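Local coordinates for protein hydrolase, haloacid dehalogenase-like family (Porphyromonas gingivalis, PDB 2I6X) that is a predicted hydrolase of the haloacid dehalogenase superfamily, whose particular substrate and reaction remain unassigned, at residues 106-111 with 139-144; 95-100 with 198-203; 18-23 with 86-91; 171-176 with 191-196. All blocks are in the same frame, centred on the assembly; numbering follows the deposited sequence.

Interaction 1: 106-111 with 139-144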
loop_
_atom_site.group_PDB
_atom_site.type_symbol
_atom_site.label_atom_id
_atom_site.label_comp_id
_atom_site.label_asym_id
_atom_site.label_seq_id
_atom_site.Cartn_x
_atom_site.Cartn_y
_atom_site.Cartn_z
ATOM N N ARG A 106 -11.852 -14.747 0.556
ATOM C CA ARG A 106 -10.802 -14.447 -0.369
ATOM C C ARG A 106 -10.225 -13.075 0.003
ATOM O O ARG A 106 -10.973 -12.112 0.192
ATOM C CB ARG A 106 -11.360 -14.478 -1.779
ATOM C CG ARG A 106 -11.722 -15.874 -2.216
ATOM C CD ARG A 106 -12.182 -15.888 -3.651
ATOM N NE ARG A 106 -11.089 -15.713 -4.607
ATOM C CZ ARG A 106 -11.222 -15.104 -5.785
ATOM N NH1 ARG A 106 -12.395 -14.577 -6.145
ATOM N NH2 ARG A 106 -10.173 -14.994 -6.594
ATOM N N LEU A 107 -8.901 -13.006 0.132
ATOM C CA LEU A 107 -8.210 -11.849 0.663
ATOM C C LEU A 107 -7.266 -11.297 -0.369
ATOM O O LEU A 107 -6.535 -12.040 -1.016
ATOM C CB LEU A 107 -7.406 -12.237 1.909
ATOM C CG LEU A 107 -8.219 -12.841 3.048
ATOM C CD1 LEU A 107 -7.316 -13.233 4.191
ATOM C CD2 LEU A 107 -9.342 -11.891 3.511
ATOM N N PHE A 108 -7.284 -9.978 -0.517
ATOM C CA PHE A 108 -6.492 -9.293 -1.522
ATOM C C PHE A 108 -5.845 -8.051 -0.929
ATOM O O PHE A 108 -6.357 -7.476 0.013
ATOM C CB PHE A 108 -7.378 -8.943 -2.711
ATOM C CG PHE A 108 -8.073 -10.139 -3.293
ATOM C CD1 PHE A 108 -7.422 -10.955 -4.226
ATOM C CD2 PHE A 108 -9.362 -10.478 -2.879
ATOM C CE1 PHE A 108 -8.048 -12.082 -4.734
ATOM C CE2 PHE A 108 -9.999 -11.589 -3.407
ATOM C CZ PHE A 108 -9.342 -12.391 -4.333
ATOM N N LEU A 109 -4.693 -7.675 -1.471
ATOM C CA LEU A 109 -4.080 -6.395 -1.166
ATOM C C LEU A 109 -4.166 -5.479 -2.397
ATOM O O LEU A 109 -3.838 -5.894 -3.517
ATOM C CB LEU A 109 -2.628 -6.574 -0.710
ATOM C CG LEU A 109 -1.917 -5.336 -0.130
ATOM C CD1 LEU A 109 -2.189 -5.161 1.366
ATOM C CD2 LEU A 109 -0.389 -5.380 -0.415
ATOM N N LEU A 110 -4.632 -4.249 -2.204
ATOM C CA LEU A 110 -4.568 -3.275 -3.287
ATOM C C LEU A 110 -3.833 -2.051 -2.743
ATOM O O LEU A 110 -4.354 -1.296 -1.927
ATOM C CB LEU A 110 -5.943 -2.915 -3.879
ATOM C CG LEU A 110 -5.937 -1.806 -4.936
ATOM C CD1 LEU A 110 -5.160 -2.278 -6.140
ATOM C CD2 LEU A 110 -7.361 -1.302 -5.352
ATOM N N SER A 111 -2.628 -1.846 -3.262
ATOM C CA SER A 111 -1.713 -0.915 -2.649
ATOM C C SER A 111 -0.975 -0.038 -3.649
ATOM O O SER A 111 -0.449 -0.538 -4.638
ATOM C CB SER A 111 -0.727 -1.714 -1.783
ATOM O OG SER A 111 0.330 -0.905 -1.377
ATOM N N LYS A 139 -4.101 -12.806 -3.720
ATOM C CA LYS A 139 -3.252 -12.028 -4.617
ATOM C C LYS A 139 -2.964 -10.597 -4.141
ATOM O O LYS A 139 -3.807 -9.941 -3.532
ATOM C CB LYS A 139 -3.815 -12.014 -6.042
ATOM C CG LYS A 139 -2.827 -11.504 -7.077
ATOM C CD LYS A 139 -3.008 -12.219 -8.405
ATOM C CE LYS A 139 -2.041 -11.714 -9.450
ATOM N NZ LYS A 139 -2.393 -12.256 -10.832
ATOM N N VAL A 140 -1.751 -10.148 -4.460
ATOM C CA VAL A 140 -1.276 -8.793 -4.239
ATOM C C VAL A 140 -1.347 -7.962 -5.531
ATOM O O VAL A 140 -0.786 -8.327 -6.576
ATOM C CB VAL A 140 0.158 -8.818 -3.646
ATOM C CG1 VAL A 140 0.754 -7.419 -3.566
ATOM C CG2 VAL A 140 0.118 -9.465 -2.250
ATOM N N TYR A 141 -2.076 -6.856 -5.434
ATOM C CA TYR A 141 -2.187 -5.887 -6.488
ATOM C C TYR A 141 -1.404 -4.628 -6.100
ATOM O O TYR A 141 -1.844 -3.811 -5.257
ATOM C CB TYR A 141 -3.672 -5.615 -6.830
ATOM C CG TYR A 141 -4.393 -6.871 -7.333
ATOM C CD1 TYR A 141 -4.224 -7.332 -8.652
ATOM C CD2 TYR A 141 -5.230 -7.613 -6.478
ATOM C CE1 TYR A 141 -4.869 -8.495 -9.095
ATOM C CE2 TYR A 141 -5.893 -8.767 -6.920
ATOM C CZ TYR A 141 -5.713 -9.208 -8.214
ATOM O OH TYR A 141 -6.365 -10.367 -8.618
ATOM N N ALA A 142 -0.241 -4.477 -6.730
ATOM C CA ALA A 142 0.695 -3.396 -6.395
ATOM C C ALA A 142 0.847 -2.436 -7.553
ATOM O O ALA A 142 1.252 -2.844 -8.636
ATOM C CB ALA A 142 2.065 -3.971 -6.025
ATOM N N SER A 143 0.550 -1.162 -7.304
ATOM C CA SER A 143 0.601 -0.122 -8.326
ATOM C C SER A 143 1.814 -0.208 -9.264
ATOM O O SER A 143 1.657 -0.231 -10.486
ATOM C CB SER A 143 0.522 1.257 -7.669
ATOM O OG SER A 143 1.674 1.515 -6.903
ATOM N N CYS A 144 3.014 -0.291 -8.702
ATOM C CA CYS A 144 4.241 -0.316 -9.516
ATOM C C CYS A 144 4.410 -1.596 -10.333
ATOM O O CYS A 144 5.146 -1.600 -11.318
ATOM C CB CYS A 144 5.504 -0.037 -8.667
ATOM S SG CYS A 144 5.752 -1.157 -7.246
#

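Interaction 2: 95-100 with 198-203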
loop_
_atom_site.group_PDB
_atom_site.type_symbol
_atom_site.label_atom_id
_atom_site.label_comp_id
_atom_site.label_asym_id
_atom_site.label_seq_id
_atom_site.Cartn_x
_atom_site.Cartn_y
_atom_site.Cartn_z
ATOM N N PHE A 95 -1.831 -8.582 10.892
ATOM C CA PHE A 95 -1.476 -9.703 10.013
ATOM C C PHE A 95 -1.964 -11.049 10.556
ATOM O O PHE A 95 -2.454 -11.882 9.796
ATOM C CB PHE A 95 0.018 -9.726 9.695
ATOM C CG PHE A 95 0.393 -8.804 8.590
ATOM C CD1 PHE A 95 0.145 -9.156 7.256
ATOM C CD2 PHE A 95 0.949 -7.559 8.864
ATOM C CE1 PHE A 95 0.491 -8.284 6.192
ATOM C CE2 PHE A 95 1.282 -6.675 7.818
ATOM C CZ PHE A 95 1.059 -7.050 6.477
ATOM N N ASP A 96 -1.833 -11.245 11.867
ATOM C CA ASP A 96 -2.407 -12.410 12.521
ATOM C C ASP A 96 -3.912 -12.527 12.267
ATOM O O ASP A 96 -4.398 -13.611 11.953
ATOM C CB ASP A 96 -2.120 -12.391 14.035
ATOM C CG ASP A 96 -0.727 -12.889 14.366
ATOM O OD1 ASP A 96 -0.075 -13.486 13.473
ATOM O OD2 ASP A 96 -0.276 -12.702 15.512
ATOM N N TYR A 97 -4.625 -11.404 12.392
ATOM C CA TYR A 97 -6.061 -11.370 12.199
ATOM C C TYR A 97 -6.432 -11.716 10.760
ATOM O O TYR A 97 -7.363 -12.466 10.514
ATOM C CB TYR A 97 -6.642 -10.008 12.579
ATOM C CG TYR A 97 -8.105 -9.915 12.239
ATOM C CD1 TYR A 97 -9.043 -10.750 12.871
ATOM C CD2 TYR A 97 -8.555 -9.028 11.278
ATOM C CE1 TYR A 97 -10.404 -10.694 12.540
ATOM C CE2 TYR A 97 -9.925 -8.953 10.933
ATOM C CZ TYR A 97 -10.835 -9.792 11.569
ATOM O OH TYR A 97 -12.167 -9.725 11.253
ATOM N N ILE A 98 -5.690 -11.158 9.822
ATOM C CA ILE A 98 -5.881 -11.408 8.405
ATOM C C ILE A 98 -5.631 -12.890 8.156
ATOM O O ILE A 98 -6.351 -13.526 7.421
ATOM C CB ILE A 98 -4.934 -10.493 7.567
ATOM C CG1 ILE A 98 -5.461 -9.067 7.564
ATOM C CG2 ILE A 98 -4.780 -10.940 6.113
ATOM C CD1 ILE A 98 -4.618 -8.175 6.699
ATOM N N ASP A 99 -4.618 -13.441 8.803
ATOM C CA ASP A 99 -4.310 -14.841 8.630
ATOM C C ASP A 99 -5.465 -15.749 9.066
ATOM O O ASP A 99 -5.669 -16.820 8.477
ATOM C CB ASP A 99 -3.041 -15.208 9.387
ATOM C CG ASP A 99 -2.511 -16.567 8.979
ATOM O OD1 ASP A 99 -2.341 -17.431 9.869
ATOM O OD2 ASP A 99 -2.304 -16.778 7.752
ATOM N N SER A 100 -6.209 -15.317 10.091
ATOM C CA SER A 100 -7.386 -16.040 10.562
ATOM C C SER A 100 -8.550 -15.961 9.583
ATOM O O SER A 100 -9.451 -16.788 9.626
ATOM C CB SER A 100 -7.826 -15.546 11.946
ATOM O OG SER A 100 -8.420 -14.270 11.887
ATOM N N ASN A 198 -6.672 0.764 15.498
ATOM C CA ASN A 198 -6.978 -0.669 15.612
ATOM C C ASN A 198 -8.368 -0.981 15.123
ATOM O O ASN A 198 -9.340 -0.844 15.874
ATOM C CB ASN A 198 -6.847 -1.266 17.025
ATOM C CG ASN A 198 -7.125 -2.798 17.014
ATOM O OD1 ASN A 198 -7.007 -3.445 15.949
ATOM N ND2 ASN A 198 -7.499 -3.371 18.163
ATOM N N TRP A 199 -8.456 -1.446 13.887
ATOM C CA TRP A 199 -9.751 -1.641 13.250
ATOM C C TRP A 199 -10.278 -3.064 13.347
ATOM O O TRP A 199 -11.326 -3.352 12.788
ATOM C CB TRP A 199 -9.699 -1.225 11.782
ATOM C CG TRP A 199 -8.487 -1.725 11.013
ATOM C CD1 TRP A 199 -7.454 -0.957 10.552
ATOM C CD2 TRP A 199 -8.199 -3.073 10.611
ATOM N NE1 TRP A 199 -6.538 -1.735 9.896
ATOM C CE2 TRP A 199 -6.972 -3.037 9.898
ATOM C CE3 TRP A 199 -8.842 -4.305 10.786
ATOM C CZ2 TRP A 199 -6.371 -4.208 9.355
ATOM C CZ3 TRP A 199 -8.257 -5.459 10.259
ATOM C CH2 TRP A 199 -7.021 -5.404 9.559
ATOM N N ILE A 200 -9.536 -3.950 14.008
ATOM C CA ILE A 200 -9.932 -5.342 14.103
ATOM C C ILE A 200 -11.351 -5.476 14.647
ATOM O O ILE A 200 -12.170 -6.114 13.993
ATOM C CB ILE A 200 -8.932 -6.221 14.897
ATOM C CG1 ILE A 200 -7.629 -6.379 14.107
ATOM C CG2 ILE A 200 -9.536 -7.587 15.197
ATOM C CD1 ILE A 200 -6.461 -6.879 14.967
ATOM N N PRO A 201 -11.655 -4.884 15.834
ATOM C CA PRO A 201 -13.054 -5.012 16.314
ATOM C C PRO A 201 -14.143 -4.545 15.323
ATOM O O PRO A 201 -15.134 -5.257 15.123
ATOM C CB PRO A 201 -13.058 -4.194 17.619
ATOM C CG PRO A 201 -11.618 -4.265 18.112
ATOM C CD PRO A 201 -10.815 -4.155 16.815
ATOM N N ALA A 202 -13.942 -3.391 14.681
ATOM C CA ALA A 202 -14.925 -2.837 13.733
ATOM C C ALA A 202 -15.104 -3.696 12.480
ATOM O O ALA A 202 -16.224 -3.876 11.986
ATOM C CB ALA A 202 -14.554 -1.405 13.330
ATOM N N ILE A 203 -13.993 -4.198 11.946
ATOM C CA ILE A 203 -14.048 -5.088 10.787
ATOM C C ILE A 203 -14.704 -6.452 11.159
ATOM O O ILE A 203 -15.565 -6.942 10.422
ATOM C CB ILE A 203 -12.654 -5.228 10.118
ATOM C CG1 ILE A 203 -12.150 -3.879 9.573
ATOM C CG2 ILE A 203 -12.632 -6.322 9.038
ATOM C CD1 ILE A 203 -13.127 -3.063 8.722
#

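Interaction 3: 18-23 with 86-91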
loop_
_atom_site.group_PDB
_atom_site.type_symbol
_atom_site.label_atom_id
_atom_site.label_comp_id
_atom_site.label_asym_id
_atom_site.label_seq_id
_atom_site.Cartn_x
_atom_site.Cartn_y
_atom_site.Cartn_z
ATOM N N HIS A 18 1.389 1.256 9.972
ATOM C CA HIS A 18 1.247 2.643 10.426
ATOM C C HIS A 18 2.382 3.444 9.817
ATOM O O HIS A 18 3.546 3.008 9.837
ATOM C CB HIS A 18 1.284 2.719 11.970
ATOM C CG HIS A 18 1.207 4.114 12.533
ATOM N ND1 HIS A 18 1.530 4.406 13.842
ATOM C CD2 HIS A 18 0.838 5.291 11.974
ATOM C CE1 HIS A 18 1.366 5.700 14.061
ATOM N NE2 HIS A 18 0.951 6.261 12.941
ATOM N N LEU A 19 2.042 4.612 9.291
ATOM C CA LEU A 19 2.999 5.454 8.581
ATOM C C LEU A 19 3.437 6.689 9.348
ATOM O O LEU A 19 2.707 7.209 10.185
ATOM C CB LEU A 19 2.390 5.889 7.244
ATOM C CG LEU A 19 2.010 4.798 6.231
ATOM C CD1 LEU A 19 1.363 5.408 4.970
ATOM C CD2 LEU A 19 3.229 3.946 5.831
ATOM N N ASN A 20 4.631 7.172 9.029
ATOM C CA ASN A 20 5.201 8.365 9.646
ATOM C C ASN A 20 5.918 9.142 8.555
ATOM O O ASN A 20 7.112 8.921 8.310
ATOM C CB ASN A 20 6.186 7.957 10.770
ATOM C CG ASN A 20 6.835 9.157 11.501
ATOM O OD1 ASN A 20 6.606 10.326 11.177
ATOM N ND2 ASN A 20 7.659 8.846 12.506
ATOM N N ARG A 21 5.196 10.047 7.897
ATOM C CA ARG A 21 5.767 10.769 6.760
ATOM C C ARG A 21 6.877 11.749 7.142
ATOM O O ARG A 21 7.834 11.884 6.395
ATOM C CB ARG A 21 4.689 11.383 5.831
ATOM C CG ARG A 21 4.257 12.829 6.050
ATOM C CD ARG A 21 3.081 13.206 5.095
ATOM N NE ARG A 21 3.523 13.765 3.803
ATOM C CZ ARG A 21 3.772 15.067 3.592
ATOM N NH1 ARG A 21 4.158 15.514 2.389
ATOM N NH2 ARG A 21 3.641 15.939 4.597
ATOM N N GLU A 22 6.736 12.379 8.310
ATOM C CA GLU A 22 7.708 13.326 8.864
ATOM C C GLU A 22 9.121 12.730 8.911
ATOM O O GLU A 22 10.111 13.380 8.539
ATOM C CB GLU A 22 7.287 13.747 10.281
ATOM C CG GLU A 22 5.921 14.455 10.393
ATOM C CD GLU A 22 4.718 13.525 10.200
ATOM O OE1 GLU A 22 3.732 13.962 9.557
ATOM O OE2 GLU A 22 4.752 12.369 10.684
ATOM N N GLU A 23 9.192 11.489 9.376
ATOM C CA GLU A 23 10.439 10.763 9.536
ATOM C C GLU A 23 11.103 10.507 8.188
ATOM O O GLU A 23 12.310 10.775 8.014
ATOM C CB GLU A 23 10.203 9.456 10.299
ATOM C CG GLU A 23 11.422 8.543 10.393
ATOM C CD GLU A 23 12.616 9.211 11.054
ATOM O OE1 GLU A 23 13.748 8.779 10.747
ATOM O OE2 GLU A 23 12.430 10.164 11.864
ATOM N N PHE A 86 9.184 6.011 6.475
ATOM C CA PHE A 86 7.725 5.993 6.475
ATOM C C PHE A 86 7.115 4.908 7.367
ATOM O O PHE A 86 6.032 5.118 7.920
ATOM C CB PHE A 86 7.192 5.762 5.045
ATOM C CG PHE A 86 6.671 6.998 4.363
ATOM C CD1 PHE A 86 5.422 7.507 4.680
ATOM C CD2 PHE A 86 7.425 7.639 3.373
ATOM C CE1 PHE A 86 4.907 8.640 4.008
ATOM C CE2 PHE A 86 6.937 8.793 2.706
ATOM C CZ PHE A 86 5.678 9.290 3.026
ATOM N N LEU A 87 7.796 3.762 7.500
ATOM C CA LEU A 87 7.164 2.584 8.102
ATOM C C LEU A 87 7.362 2.540 9.617
ATOM O O LEU A 87 8.364 2.019 10.113
ATOM C CB LEU A 87 7.611 1.274 7.422
ATOM C CG LEU A 87 7.762 1.095 5.900
ATOM C CD1 LEU A 87 7.742 -0.398 5.576
ATOM C CD2 LEU A 87 6.724 1.832 5.019
ATOM N N GLU A 88 6.390 3.090 10.343
ATOM C CA GLU A 88 6.510 3.292 11.783
ATOM C C GLU A 88 6.128 2.051 12.581
ATOM O O GLU A 88 6.732 1.774 13.607
ATOM C CB GLU A 88 5.696 4.522 12.211
ATOM C CG GLU A 88 6.055 5.121 13.592
ATOM C CD GLU A 88 5.077 4.683 14.664
ATOM O OE1 GLU A 88 5.402 4.763 15.883
ATOM O OE2 GLU A 88 3.964 4.232 14.285
ATOM N N GLU A 89 5.127 1.304 12.113
ATOM C CA GLU A 89 4.814 -0.003 12.680
ATOM C C GLU A 89 4.184 -0.977 11.694
ATOM O O GLU A 89 3.129 -0.700 11.117
ATOM C CB GLU A 89 3.909 0.082 13.917
ATOM C CG GLU A 89 3.510 -1.340 14.369
ATOM C CD GLU A 89 2.724 -1.433 15.673
ATOM O OE1 GLU A 89 1.764 -0.649 15.868
ATOM O OE2 GLU A 89 3.056 -2.334 16.486
ATOM N N ILE A 90 4.822 -2.126 11.533
ATOM C CA ILE A 90 4.244 -3.232 10.805
ATOM C C ILE A 90 3.408 -4.044 11.805
ATOM O O ILE A 90 3.949 -4.739 12.683
ATOM C CB ILE A 90 5.350 -4.039 10.100
ATOM C CG1 ILE A 90 6.149 -3.096 9.163
ATOM C CG2 ILE A 90 4.758 -5.230 9.366
ATOM C CD1 ILE A 90 7.542 -3.574 8.720
ATOM N N SER A 91 2.080 -3.909 11.705
ATOM C CA SER A 91 1.158 -4.500 12.687
ATOM C C SER A 91 1.120 -6.025 12.643
ATOM O O SER A 91 0.421 -6.619 11.829
ATOM C CB SER A 91 -0.263 -3.948 12.536
ATOM O OG SER A 91 -1.016 -4.261 13.707
#

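Interaction 4: 171-176 with 191-196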
loop_
_atom_site.group_PDB
_atom_site.type_symbol
_atom_site.label_atom_id
_atom_site.label_comp_id
_atom_site.label_asym_id
_atom_site.label_seq_id
_atom_site.Cartn_x
_atom_site.Cartn_y
_atom_site.Cartn_z
ATOM N N LEU A 171 -15.413 -6.212 0.656
ATOM C CA LEU A 171 -15.142 -5.123 1.596
ATOM C C LEU A 171 -13.761 -4.527 1.321
ATOM O O LEU A 171 -12.780 -5.254 1.298
ATOM C CB LEU A 171 -15.271 -5.626 3.036
ATOM C CG LEU A 171 -14.915 -4.681 4.176
ATOM C CD1 LEU A 171 -15.829 -3.449 4.173
ATOM C CD2 LEU A 171 -15.005 -5.437 5.509
ATOM N N PHE A 172 -13.696 -3.216 1.076
ATOM C CA PHE A 172 -12.438 -2.513 0.713
ATOM C C PHE A 172 -11.995 -1.632 1.864
ATOM O O PHE A 172 -12.749 -0.758 2.308
ATOM C CB PHE A 172 -12.642 -1.685 -0.571
ATOM C CG PHE A 172 -11.426 -0.833 -0.986
ATOM C CD1 PHE A 172 -10.281 -1.428 -1.527
ATOM C CD2 PHE A 172 -11.454 0.561 -0.862
ATOM C CE1 PHE A 172 -9.152 -0.640 -1.933
ATOM C CE2 PHE A 172 -10.366 1.352 -1.259
ATOM C CZ PHE A 172 -9.201 0.754 -1.798
ATOM N N ILE A 173 -10.796 -1.891 2.399
ATOM C CA ILE A 173 -10.320 -1.208 3.621
ATOM C C ILE A 173 -9.123 -0.353 3.259
ATOM O O ILE A 173 -8.029 -0.868 2.968
ATOM C CB ILE A 173 -10.038 -2.207 4.772
ATOM C CG1 ILE A 173 -11.263 -3.099 5.029
ATOM C CG2 ILE A 173 -9.578 -1.470 6.078
ATOM C CD1 ILE A 173 -10.985 -4.364 5.886
ATOM N N ASP A 174 -9.338 0.963 3.225
ATOM C CA ASP A 174 -8.301 1.907 2.761
ATOM C C ASP A 174 -8.463 3.212 3.529
ATOM O O ASP A 174 -9.572 3.653 3.734
ATOM C CB ASP A 174 -8.408 2.143 1.251
ATOM C CG ASP A 174 -7.134 2.753 0.620
ATOM O OD1 ASP A 174 -6.519 3.661 1.205
ATOM O OD2 ASP A 174 -6.745 2.346 -0.507
ATOM N N ASP A 175 -7.349 3.811 3.938
ATOM C CA ASP A 175 -7.331 5.032 4.733
ATOM C C ASP A 175 -7.332 6.258 3.837
ATOM O O ASP A 175 -7.406 7.387 4.325
ATOM C CB ASP A 175 -6.071 5.057 5.645
ATOM C CG ASP A 175 -4.736 4.982 4.834
ATOM O OD1 ASP A 175 -4.596 4.131 3.895
ATOM O OD2 ASP A 175 -3.823 5.782 5.157
ATOM N N GLY A 176 -7.217 6.023 2.532
ATOM C CA GLY A 176 -7.230 7.074 1.522
ATOM C C GLY A 176 -8.623 7.446 1.085
ATOM O O GLY A 176 -9.284 6.676 0.365
ATOM N N TYR A 191 -14.499 0.609 4.109
ATOM C CA TYR A 191 -14.238 1.095 5.467
ATOM C C TYR A 191 -12.961 1.938 5.431
ATOM O O TYR A 191 -12.004 1.545 4.799
ATOM C CB TYR A 191 -14.125 -0.047 6.474
ATOM C CG TYR A 191 -13.953 0.476 7.879
ATOM C CD1 TYR A 191 -15.061 0.835 8.646
ATOM C CD2 TYR A 191 -12.676 0.638 8.436
ATOM C CE1 TYR A 191 -14.909 1.336 9.919
ATOM C CE2 TYR A 191 -12.509 1.139 9.701
ATOM C CZ TYR A 191 -13.626 1.487 10.445
ATOM O OH TYR A 191 -13.474 1.981 11.723
ATOM N N CYS A 192 -12.983 3.113 6.062
ATOM C CA CYS A 192 -11.865 4.065 6.003
ATOM C C CYS A 192 -11.262 4.238 7.393
ATOM O O CYS A 192 -11.698 5.088 8.168
ATOM C CB CYS A 192 -12.287 5.426 5.434
ATOM S SG CYS A 192 -10.875 6.495 4.934
ATOM N N PRO A 193 -10.252 3.420 7.712
ATOM C CA PRO A 193 -9.600 3.565 9.007
ATOM C C PRO A 193 -8.667 4.767 8.987
ATOM O O PRO A 193 -8.290 5.254 7.912
ATOM C CB PRO A 193 -8.781 2.272 9.140
ATOM C CG PRO A 193 -8.494 1.854 7.710
ATOM C CD PRO A 193 -9.646 2.364 6.871
ATOM N N ASP A 194 -8.326 5.262 10.161
ATOM C CA ASP A 194 -7.178 6.151 10.301
ATOM C C ASP A 194 -5.846 5.388 10.222
ATOM O O ASP A 194 -5.746 4.216 10.606
ATOM C CB ASP A 194 -7.237 6.939 11.630
ATOM C CG ASP A 194 -8.310 8.028 11.618
ATOM O OD1 ASP A 194 -8.615 8.586 10.524
ATOM O OD2 ASP A 194 -8.843 8.330 12.714
ATOM N N ASN A 195 -4.830 6.077 9.719
ATOM C CA ASN A 195 -3.463 5.657 9.890
ATOM C C ASN A 195 -3.198 5.405 11.399
ATOM O O ASN A 195 -3.228 6.350 12.211
ATOM C CB ASN A 195 -2.524 6.724 9.315
ATOM C CG ASN A 195 -1.069 6.367 9.508
ATOM O OD1 ASN A 195 -0.678 5.238 9.247
ATOM N ND2 ASN A 195 -0.266 7.312 10.011
ATOM N N GLY A 196 -2.982 4.131 11.756
ATOM C CA GLY A 196 -2.698 3.722 13.129
ATOM C C GLY A 196 -3.881 3.252 13.981
ATOM O O GLY A 196 -3.707 2.884 15.150
HETATM O O HOH W 1 -8.232 7.769 7.069
#

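Interaction 1: 106-111 with 139-144
L109 and L110 of strand 106-111 lie beside V140 and Y141 of strand 139-142 as neighbouring parallel strands of a beta-alpha-beta unit, with helix 115-121 between them in the chain. The pair forms one side of the Rossmann-like sheet of the haloacid dehalogenase fold, where 139-142 is an edge strand. Their axes run 11° from parallel. L109 N donates to K139 O (3.2 Å), L109 O accepts from Y141 N (2.8 Å), and Y141 O accepts from S111 N (2.9 Å).

F108, L110 and Y141 share one face of the sheet. The two aromatic side chains lie side by side and point the same way, with F108 CD1 3.8 Å from Y141 CE2, at the edge of the tyrosine ring. L110 crosses Y141 at about a right angle and sets its CD1 3.7 Å from Y141 CB. K139 CG rests over the rim of one face of that ring, and D162 takes both a salt bridge from K139 NZ and a hydrogen bond from Y141 OH. On the other face, L109 CD2 touches V140 CG1 at 3.9 Å.

S111 stands where HAD proteins carry the serine or threonine of motif II. Its carbonyl continues the ladder past A142, the N-cap of helix 143-146: S143 N reaches S111 O at 2.9 Å in a nearly straight bond (173° at the hydrogen).

Interaction 2: 95-100 with 198-203
Y97 and I200 mark the closest approach of the two backbones, with CA atoms 7.4 Å apart, where helix 92-101 faces the first turn of helix 200-207 on a flank of the Rossmann-like HAD domain. That first turn is capped by N198, whose OD1 accepts from I200 N (3.2 Å), the donor standing above the amide plane.

No hydrogen bond crosses the contact, which is built round the tyrosine ring. With Y97 CG anti to the backbone N (chi1 174°), the side chain leaves helix 92-101 toward 198-203, and I200 CG2 lies over the centre of one ring face in a CH-pi contact, 4.0 Å from the centroid. The two side chains slide past each other in opposite directions, bringing I200 CD1 to 3.9 Å from Y97 CB. I203 CG2 comes up at the edge of the same ring.

W199 turns its benzo edge to helix 92-101 while NE1 bonds to V15 O. Its CZ3 lies 3.7 Å from Y97 CD2, and its CH2 4.5 Å from I98 CG1.

Interaction 3: 18-23 with 86-91
E88 reaches across to H18 and N20 in the two-stranded antiparallel sheet of 17-19 and 87-90, which matches the flap of HAD proteins; the mainly helical segment between the strands corresponds to the inserted cap. E88 CB lies over one face of the H18 imidazole and 3.8 Å from N20 CB. CG, anti to the backbone N (chi1 -162°), runs on past N20, 4.2 Å from its ND2. A bend at chi2 (-100°) puts CD above the imidazole plane, near ND1; ring and carboxylate planes are 77° apart. At the tip, OE2 comes down on H18 ND1 from above the ring plane, too close and at an angle unsuited to a hydrogen bond; with two H18 conformers, the meeting is doubtful.

E88 and E89 both face H18 in a classic beta bulge. H18 O accepts from E88 N (2.9 Å) and from E89 N (3.3 Å), while H18 N donates to E89 O (2.9 Å). Beyond the bulge, N20 N bonds to F86 O (2.7 Å). N20 OD1 caps helix 21-30 with a weak bond from E23 N. F86 packs on that first turn: R21 CB is 3.3 Å from its CE1, and R21 CA makes an off-centre CH-pi contact, 4.1 Å from the ring centroid.

The four backbone bonds and the F86-R21 packing are uncharged, so the register probably depends little on ionisation of H18, E88 and E89.

Interaction 4: 171-176 with 191-196
D174 and D175, which meet C192 and P193 here, fit the acidic motif IV of the HAD fold, placed just after strand 170-173 of the Rossmann-like sheet; in relatives this loop contributes to the magnesium site. Consistent with such a pocket, both carboxylates come near D11, and D174 OD2 has K150 and N179 as partners.

Segment 191-196 begins at the end of strand 189-191, the edge strand on this side of the sheet, which runs parallel to 170-173. Y191 N donates to F172 O (2.9 Å) and D174 N to Y191 O (3.2 Å). Past this bridge, C192 CA lies 3.3 Å from D174 O in a CA-H...O contact. I173 and P193 cross at about a right angle, I173 CG2 lying 3.9 Å from P193 CG and also meeting the edge of the Y191 ring. Helix 200-207 covers this side through I203, which touches both I173 and Y191.

D174 OD1 receives G176 N (2.8 Å) in an Asx turn, on the anti side and 31° out of the carboxylate plane, and this bond ties the acid to the N-cap residue of helix 177-185. D175 CB lies 3.2 Å from P193 O. One water joins the two loops, donating to D175 O at 2.9 Å and to P193 O at 2.7 Å.

Overall arrangement
From the N terminus, interaction 3 closes first: strand 17-19 leaves the core, the largely helical residues follow, and 87-90 returns to pair with it. Helix 92-101 comes next and opens interaction 2, a long loop completed by 198-203 near the C terminus. Interactions 1 and 4 both fall within that loop, in series, at the two edges of the parallel sheet; L110 meets F172 between them. Interactions 2 and 4 also touch, W199 packing on P193. Interaction 3 is joined to interaction 4 by a probable hydrogen bond from L19 N to N195 OD1, linking flap to core.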